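Local atomic coordinates of nsp9 (Porcine coronavirus HKU15, PDB entry 5YM6), a protein that binds nucleic acid as a non-structural protein of the coronavirus replicase, with an affinity that dimerization enhances. Residues K46-K50 with V82-F86; T25-F29 with A41-T45; L4-N8 with Y30-T34. All coordinates share one frame. Numbering follows the deposited sequence.

Interaction 1. Residues K46-K50 with V82-F86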
loop_
_atom_site.group_PDB
_atom_site.type_symbol
_atom_site.label_atom_id
_atom_site.label_comp_id
_atom_site.label_asym_id
_atom_site.label_seq_id
_atom_site.Cartn_x
_atom_site.Cartn_y
_atom_site.Cartn_z
ATOM N N LYS B 46 -23.593 -2.286 -1.026
ATOM C CA LYS B 46 -24.370 -2.114 0.210
ATOM C C LYS B 46 -23.573 -1.293 1.218
ATOM O O LYS B 46 -22.363 -1.515 1.377
ATOM C CB LYS B 46 -24.748 -3.465 0.816
ATOM C CG LYS B 46 -25.686 -4.324 -0.032
ATOM C CD LYS B 46 -26.161 -5.555 0.748
ATOM C CE LYS B 46 -26.871 -5.148 2.041
ATOM N NZ LYS B 46 -27.232 -6.279 2.959
ATOM N N ASP B 47 -24.236 -0.367 1.911
ATOM C CA ASP B 47 -23.534 0.485 2.870
ATOM C C ASP B 47 -23.702 0.021 4.320
ATOM O O ASP B 47 -23.204 0.673 5.240
ATOM C CB ASP B 47 -23.984 1.950 2.725
ATOM C CG ASP B 47 -25.420 2.208 3.213
ATOM O OD1 ASP B 47 -26.174 1.265 3.524
ATOM O OD2 ASP B 47 -25.795 3.396 3.269
ATOM N N ASN B 48 -24.356 -1.122 4.518
ATOM C CA ASN B 48 -24.707 -1.568 5.864
ATOM C C ASN B 48 -24.097 -2.900 6.282
ATOM O O ASN B 48 -24.656 -3.592 7.132
ATOM C CB ASN B 48 -26.233 -1.653 6.019
ATOM C CG ASN B 48 -26.877 -2.608 5.023
ATOM O OD1 ASN B 48 -26.411 -2.747 3.906
ATOM N ND2 ASN B 48 -27.956 -3.273 5.439
ATOM N N LEU B 49 -22.947 -3.258 5.717
ATOM C CA LEU B 49 -22.330 -4.530 6.079
ATOM C C LEU B 49 -21.661 -4.440 7.453
ATOM O O LEU B 49 -21.044 -3.430 7.797
ATOM C CB LEU B 49 -21.310 -4.965 5.015
ATOM C CG LEU B 49 -21.909 -5.091 3.611
ATOM C CD1 LEU B 49 -20.882 -5.641 2.642
ATOM C CD2 LEU B 49 -23.163 -5.981 3.628
ATOM N N LYS B 50 -21.775 -5.514 8.226
ATOM C CA LYS B 50 -21.195 -5.551 9.557
ATOM C C LYS B 50 -20.082 -6.587 9.696
ATOM O O LYS B 50 -19.071 -6.336 10.357
ATOM C CB LYS B 50 -22.289 -5.823 10.592
ATOM C CG LYS B 50 -21.779 -5.896 12.023
ATOM C CD LYS B 50 -22.902 -6.209 12.994
ATOM C CE LYS B 50 -22.366 -6.451 14.399
ATOM N NZ LYS B 50 -23.474 -6.825 15.321
ATOM N N VAL B 82 -19.601 2.686 -4.743
ATOM C CA VAL B 82 -19.112 1.459 -4.118
ATOM C C VAL B 82 -18.709 1.762 -2.679
ATOM O O VAL B 82 -18.314 2.885 -2.386
ATOM C CB VAL B 82 -17.890 0.889 -4.893
ATOM C CG1 VAL B 82 -17.554 -0.503 -4.421
ATOM C CG2 VAL B 82 -18.166 0.893 -6.394
ATOM N N TYR B 83 -18.804 0.784 -1.778
ATOM C CA TYR B 83 -18.284 0.973 -0.422
ATOM C C TYR B 83 -17.152 0.015 -0.114
ATOM O O TYR B 83 -17.281 -1.184 -0.314
ATOM C CB TYR B 83 -19.387 0.802 0.612
ATOM C CG TYR B 83 -20.491 1.799 0.405
ATOM C CD1 TYR B 83 -20.398 3.091 0.917
ATOM C CD2 TYR B 83 -21.606 1.463 -0.339
ATOM C CE1 TYR B 83 -21.416 4.011 0.700
ATOM C CE2 TYR B 83 -22.616 2.362 -0.554
ATOM C CZ TYR B 83 -22.517 3.633 -0.039
ATOM O OH TYR B 83 -23.550 4.520 -0.278
ATOM N N LEU B 84 -16.050 0.565 0.365
ATOM C CA LEU B 84 -14.878 -0.209 0.745
ATOM C C LEU B 84 -14.884 -0.392 2.254
ATOM O O LEU B 84 -15.039 0.590 3.008
ATOM C CB LEU B 84 -13.593 0.506 0.295
ATOM C CG LEU B 84 -12.251 -0.047 0.797
ATOM C CD1 LEU B 84 -11.924 -1.348 0.116
ATOM C CD2 LEU B 84 -11.114 0.961 0.563
ATOM N N TYR B 85 -14.744 -1.638 2.699
ATOM C CA TYR B 85 -14.685 -1.941 4.125
ATOM C C TYR B 85 -13.387 -2.658 4.412
ATOM O O TYR B 85 -13.138 -3.714 3.823
ATOM C CB TYR B 85 -15.809 -2.868 4.576
ATOM C CG TYR B 85 -17.240 -2.450 4.348
ATOM C CD1 TYR B 85 -17.821 -2.545 3.088
ATOM C CD2 TYR B 85 -18.034 -2.052 5.414
ATOM C CE1 TYR B 85 -19.152 -2.201 2.891
ATOM C CE2 TYR B 85 -19.365 -1.724 5.223
ATOM C CZ TYR B 85 -19.911 -1.796 3.961
ATOM O OH TYR B 85 -21.231 -1.467 3.772
ATOM N N PHE B 86 -12.570 -2.116 5.313
ATOM C CA PHE B 86 -11.409 -2.850 5.775
ATOM C C PHE B 86 -11.814 -3.792 6.889
ATOM O O PHE B 86 -12.740 -3.516 7.654
ATOM C CB PHE B 86 -10.305 -1.911 6.255
ATOM C CG PHE B 86 -9.585 -1.236 5.138
ATOM C CD1 PHE B 86 -8.752 -1.965 4.313
ATOM C CD2 PHE B 86 -9.768 0.108 4.893
ATOM C CE1 PHE B 86 -8.089 -1.360 3.268
ATOM C CE2 PHE B 86 -9.101 0.721 3.852
ATOM C CZ PHE B 86 -8.266 -0.020 3.043
#

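Interaction 2. Residues T25-F29 with A41-T45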
loop_
_atom_site.group_PDB
_atom_site.type_symbol
_atom_site.label_atom_id
_atom_site.label_comp_id
_atom_site.label_asym_id
_atom_site.label_seq_id
_atom_site.Cartn_x
_atom_site.Cartn_y
_atom_site.Cartn_z
ATOM N N THR B 25 -23.202 -11.507 -1.390
ATOM C CA THR B 25 -21.869 -11.788 -1.899
ATOM C C THR B 25 -21.121 -10.479 -2.116
ATOM O O THR B 25 -21.691 -9.501 -2.616
ATOM C CB THR B 25 -21.921 -12.608 -3.215
ATOM O OG1 THR B 25 -20.619 -12.628 -3.813
ATOM C CG2 THR B 25 -22.854 -11.978 -4.183
ATOM N N VAL B 26 -19.851 -10.452 -1.722
ATOM C CA VAL B 26 -19.029 -9.252 -1.857
ATOM C C VAL B 26 -17.702 -9.561 -2.557
ATOM O O VAL B 26 -17.249 -10.700 -2.572
ATOM C CB VAL B 26 -18.734 -8.603 -0.473
ATOM C CG1 VAL B 26 -20.028 -8.176 0.210
ATOM C CG2 VAL B 26 -17.960 -9.570 0.435
ATOM N N LYS B 27 -17.092 -8.539 -3.145
ATOM C CA LYS B 27 -15.763 -8.661 -3.721
ATOM C C LYS B 27 -14.730 -8.583 -2.613
ATOM O O LYS B 27 -14.753 -7.644 -1.813
ATOM C CB LYS B 27 -15.518 -7.563 -4.746
ATOM C CG LYS B 27 -14.115 -7.550 -5.308
ATOM C CD LYS B 27 -14.030 -6.590 -6.490
ATOM C CE LYS B 27 -12.711 -6.698 -7.225
ATOM N NZ LYS B 27 -12.632 -5.641 -8.275
ATOM N N SER B 28 -13.829 -9.558 -2.554
ATOM C CA SER B 28 -12.845 -9.590 -1.474
ATOM C C SER B 28 -11.435 -9.315 -1.962
ATOM O O SER B 28 -11.048 -9.745 -3.047
ATOM C CB SER B 28 -12.901 -10.939 -0.766
ATOM O OG SER B 28 -12.770 -11.990 -1.718
ATOM N N PHE B 29 -10.657 -8.620 -1.132
ATOM C CA PHE B 29 -9.281 -8.248 -1.456
ATOM C C PHE B 29 -8.341 -8.955 -0.501
ATOM O O PHE B 29 -8.401 -8.751 0.706
ATOM C CB PHE B 29 -9.082 -6.733 -1.366
ATOM C CG PHE B 29 -9.862 -5.961 -2.395
ATOM C CD1 PHE B 29 -11.233 -5.774 -2.257
ATOM C CD2 PHE B 29 -9.234 -5.446 -3.509
ATOM C CE1 PHE B 29 -11.947 -5.074 -3.207
ATOM C CE2 PHE B 29 -9.955 -4.744 -4.463
ATOM C CZ PHE B 29 -11.298 -4.565 -4.310
ATOM N N ALA B 41 -9.773 -6.492 2.839
ATOM C CA ALA B 41 -10.910 -5.603 2.576
ATOM C C ALA B 41 -11.977 -6.249 1.711
ATOM O O ALA B 41 -11.713 -7.229 1.003
ATOM C CB ALA B 41 -10.418 -4.307 1.911
ATOM N N ILE B 42 -13.189 -5.686 1.753
ATOM C CA ILE B 42 -14.227 -6.075 0.810
ATOM C C ILE B 42 -14.841 -4.823 0.216
ATOM O O ILE B 42 -14.776 -3.752 0.830
ATOM C CB ILE B 42 -15.313 -6.924 1.470
ATOM C CG1 ILE B 42 -16.019 -6.133 2.577
ATOM C CG2 ILE B 42 -14.696 -8.216 2.021
ATOM C CD1 ILE B 42 -17.319 -6.748 3.036
ATOM N N THR B 43 -15.395 -4.950 -0.987
ATOM C CA THR B 43 -16.241 -3.897 -1.544
ATOM C C THR B 43 -17.617 -4.430 -1.911
ATOM O O THR B 43 -17.798 -5.606 -2.221
ATOM C CB THR B 43 -15.623 -3.231 -2.785
ATOM O OG1 THR B 43 -15.416 -4.212 -3.813
ATOM C CG2 THR B 43 -14.301 -2.556 -2.435
ATOM N N SER B 44 -18.596 -3.539 -1.838
ATOM C CA SER B 44 -19.997 -3.893 -2.000
ATOM C C SER B 44 -20.762 -2.643 -2.381
ATOM O O SER B 44 -20.321 -1.549 -2.077
ATOM C CB SER B 44 -20.560 -4.463 -0.699
ATOM O OG SER B 44 -21.961 -4.625 -0.785
ATOM N N THR B 45 -21.916 -2.801 -3.020
ATOM C CA THR B 45 -22.783 -1.656 -3.245
ATOM C C THR B 45 -23.636 -1.382 -2.000
ATOM O O THR B 45 -24.316 -0.357 -1.918
ATOM C CB THR B 45 -23.687 -1.865 -4.468
ATOM O OG1 THR B 45 -24.386 -3.104 -4.330
ATOM C CG2 THR B 45 -22.850 -1.905 -5.739
HETATM O O HOH W 1 -23.061 -7.186 -1.175
#

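Interaction 3. Residues L4-N8 with Y30-T34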
loop_
_atom_site.group_PDB
_atom_site.type_symbol
_atom_site.label_atom_id
_atom_site.label_comp_id
_atom_site.label_asym_id
_atom_site.label_seq_id
_atom_site.Cartn_x
_atom_site.Cartn_y
_atom_site.Cartn_z
ATOM N N LEU B 4 13.643 -8.263 0.437
ATOM C CA LEU B 4 12.294 -7.737 0.301
ATOM C C LEU B 4 11.344 -8.801 -0.251
ATOM O O LEU B 4 11.572 -9.349 -1.329
ATOM C CB LEU B 4 12.300 -6.506 -0.606
ATOM C CG LEU B 4 10.961 -5.999 -1.145
ATOM C CD1 LEU B 4 10.261 -5.108 -0.133
ATOM C CD2 LEU B 4 11.181 -5.268 -2.464
ATOM N N CYS B 5 10.292 -9.093 0.510
ATOM C CA CYS B 5 9.235 -10.003 0.075
ATOM C C CYS B 5 8.123 -9.223 -0.608
ATOM O O CYS B 5 7.369 -8.498 0.049
ATOM C CB CYS B 5 8.664 -10.784 1.260
ATOM S SG CYS B 5 9.833 -11.888 2.079
ATOM N N LEU B 6 8.015 -9.358 -1.922
ATOM C CA LEU B 6 6.972 -8.637 -2.634
ATOM C C LEU B 6 5.611 -9.180 -2.219
ATOM O O LEU B 6 5.450 -10.369 -1.955
ATOM C CB LEU B 6 7.166 -8.721 -4.150
ATOM C CG LEU B 6 8.224 -7.733 -4.664
ATOM C CD1 LEU B 6 8.107 -7.483 -6.164
ATOM C CD2 LEU B 6 8.153 -6.413 -3.890
ATOM N N ARG B 7 4.649 -8.281 -2.104
ATOM C CA ARG B 7 3.300 -8.676 -1.752
ATOM C C ARG B 7 2.405 -8.447 -2.954
ATOM O O ARG B 7 2.638 -7.540 -3.745
ATOM C CB ARG B 7 2.812 -7.893 -0.535
ATOM C CG ARG B 7 3.549 -8.217 0.756
ATOM C CD ARG B 7 3.287 -7.139 1.788
ATOM N NE ARG B 7 3.686 -7.522 3.139
ATOM C CZ ARG B 7 4.929 -7.461 3.609
ATOM N NH1 ARG B 7 5.170 -7.832 4.858
ATOM N NH2 ARG B 7 5.929 -7.038 2.841
ATOM N N ASN B 8 1.386 -9.279 -3.109
ATOM C CA ASN B 8 0.443 -9.083 -4.185
ATOM C C ASN B 8 -0.957 -8.933 -3.629
ATOM O O ASN B 8 -1.218 -9.301 -2.481
ATOM C CB ASN B 8 0.490 -10.243 -5.181
ATOM C CG ASN B 8 1.702 -10.187 -6.086
ATOM O OD1 ASN B 8 2.189 -9.108 -6.424
ATOM N ND2 ASN B 8 2.194 -11.352 -6.488
ATOM N N TYR B 30 -7.485 -9.803 -1.051
ATOM C CA TYR B 30 -6.512 -10.522 -0.251
ATOM C C TYR B 30 -5.116 -9.971 -0.514
ATOM O O TYR B 30 -4.787 -9.638 -1.639
ATOM C CB TYR B 30 -6.534 -12.018 -0.576
ATOM C CG TYR B 30 -7.775 -12.748 -0.118
ATOM C CD1 TYR B 30 -8.886 -12.859 -0.941
ATOM C CD2 TYR B 30 -7.814 -13.345 1.131
ATOM C CE1 TYR B 30 -10.013 -13.532 -0.522
ATOM C CE2 TYR B 30 -8.932 -14.025 1.561
ATOM C CZ TYR B 30 -10.027 -14.117 0.725
ATOM O OH TYR B 30 -11.135 -14.789 1.157
ATOM N N VAL B 31 -4.306 -9.880 0.533
ATOM C CA VAL B 31 -2.887 -9.623 0.341
ATOM C C VAL B 31 -2.161 -10.948 0.518
ATOM O O VAL B 31 -2.378 -11.651 1.502
ATOM C CB VAL B 31 -2.337 -8.569 1.314
ATOM C CG1 VAL B 31 -0.808 -8.502 1.207
ATOM C CG2 VAL B 31 -2.944 -7.204 0.996
ATOM N N THR B 32 -1.307 -11.275 -0.442
ATOM C CA THR B 32 -0.494 -12.477 -0.362
ATOM C C THR B 32 0.960 -12.121 -0.098
ATOM O O THR B 32 1.461 -11.110 -0.596
ATOM C CB THR B 32 -0.552 -13.307 -1.657
ATOM O OG1 THR B 32 0.072 -12.575 -2.719
ATOM C CG2 THR B 32 -1.983 -13.611 -2.034
ATOM N N ARG B 33 1.620 -12.979 0.669
ATOM C CA ARG B 33 3.043 -12.844 0.963
ATOM C C ARG B 33 3.584 -14.179 1.452
ATOM O O ARG B 33 2.999 -14.801 2.338
ATOM C CB ARG B 33 3.287 -11.763 2.012
ATOM C CG ARG B 33 4.760 -11.483 2.272
ATOM C CD ARG B 33 4.993 -11.036 3.709
ATOM N NE ARG B 33 6.396 -10.705 3.949
ATOM C CZ ARG B 33 7.314 -11.586 4.341
ATOM N NH1 ARG B 33 8.570 -11.199 4.531
ATOM N NH2 ARG B 33 6.980 -12.857 4.532
ATOM N N THR B 34 4.701 -14.609 0.869
ATOM C CA THR B 34 5.362 -15.848 1.276
ATOM C C THR B 34 4.398 -17.039 1.233
ATOM O O THR B 34 4.330 -17.825 2.176
ATOM C CB THR B 34 5.962 -15.691 2.673
#

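Interaction 1. Residues K46-K50 with V82-F86
Val82 opens strand 82-86 with its side chain turned away from the 46-50 turn, and the contact starts one residue later, at Tyr83. Asp47 CB lies over one face of its ring, 3.6 Å from the centroid and 16° off the normal, a CH-pi contact. Leu84 points to the other side of the strand, out of reach of the turn. Tyr85 then does most of the work. Its OH donates to Lys46 O (2.6 Å) and accepts from Leu49 N, with 3.2 Å between N and OH and an almost straight N-H...O angle of 170°. One tyrosine hydroxyl, donor and acceptor at once, thus ties the turn between strands 36-44 and 49-55 to a sheet strand of the nsp9 barrel; the link runs through the side chain, the CA atoms of Leu49 and Tyr85 being 8.3 Å apart. Leu49 CB also sits over the face of the Tyr85 ring, 4.0 Å from its centroid. Phe86 is likewise out of reach of the turn and packs on Val98 and Ile99 of helix 92-105. Lys46 forms a salt bridge with Asp18 of strand 8-18, while strand 82-86 runs between strands 36-44 and 69-71 in the antiparallel sheet.

Interaction 2. Residues T25-F29 with A41-T45
Thr43 and Phe29 give up the most surface here, 71 Å² each, on the same face of a two-stranded ladder. The methyl CG2 of Thr43 reaches Phe29 CE1 at 3.5 Å. Backbone bonds frame both: Thr43 N donates to Lys27 O (2.9 Å) and Lys27 N to Thr43 O (3.2 Å), then Phe29 N to Ala41 O (2.8 Å), with a weak return from Ala41 N to Phe29 O (3.4 Å). This is the antiparallel hairpin of strands 23-33 and 36-44 in the nsp9 beta-barrel fold; the axes of 25-29 and 41-44 approach to 4.6 Å, their directions 152° apart. Ser28 and Ile42 form the non-hydrogen-bonded pair between these rungs. Val26 has 60 Å² covered: Val26 CG2 meets Ile42 CG2 and Val26 CG1 meets Ser44 CB, each at 3.9 Å; Leu49 packs against all three. A water bridges Thr25 O (3.1 Å) and Ser44 OG (2.8 Å), the latter also hydrogen-bonded to Lys46 N, while Phe29 continues onto Val98 and Ile102 of helix 92-105.

Interaction 3. Residues L4-N8 with Y30-T34
Two backbone hydrogen bonds, Thr32 N to Asn8 O (2.8 Å) and Asn8 N to Thr32 O (3.1 Å), close one antiparallel hydrogen-bonded pair and fix where the N-terminal segment joins strand 23-33. CA-H...O contacts flank the pair: Arg7 CA is 3.3 Å from Thr32 O, and Val31 CA is 3.3 Å from Asn8 O. Asn8 and Thr32 share a face of the sheet, with Asn8 CB 3.4 Å from Thr32 OG1. Toward the N terminus the backbones part and long side chains fill the gap. Arg33 has the most surface covered, 92 Å², and its NE lies over the face of the Arg7 guanidinium, 3.3 Å from Arg7 NH1; both are donors, so two like charges lie close together without a hydrogen bond. Arg7 CB touches Val31 CG1 at 4.1 Å. The second subunit also meets this segment: its Phe71 packs on Leu4 and its Ile99 on Arg7, so the N-terminal arm takes part in the dimer. Within its own chain, Arg7 and Val31 lean on Met97 of helix 92-105, and strand 23-33 carries on between strands 8-18 and 36-44, where Val31 packs on Val40.

Overall arrangement
Interaction 2 is the buried one, its centre about 6 Å from the chain centre; interactions 1 and 3 are partly buried and lie on opposite sides of that centre, their centres about 25 Å apart. Strand 23-33 serves interactions 2 and 3, giving a longer ladder in the core and a single bridge near its far end. Strands 36-44 and 82-86 are sheet neighbours, so interactions 1 and 2 touch, probably through hydrogen bonds from Tyr83 N to Ser44 O and Tyr85 N to Ile42 O (both 2.8 Å). Interaction 2 has main-chain rungs with mostly buried side chains, apolar and hydroxyl; 1 sets tyrosine rings against a turn; 3 crowds arginines close to the second subunit.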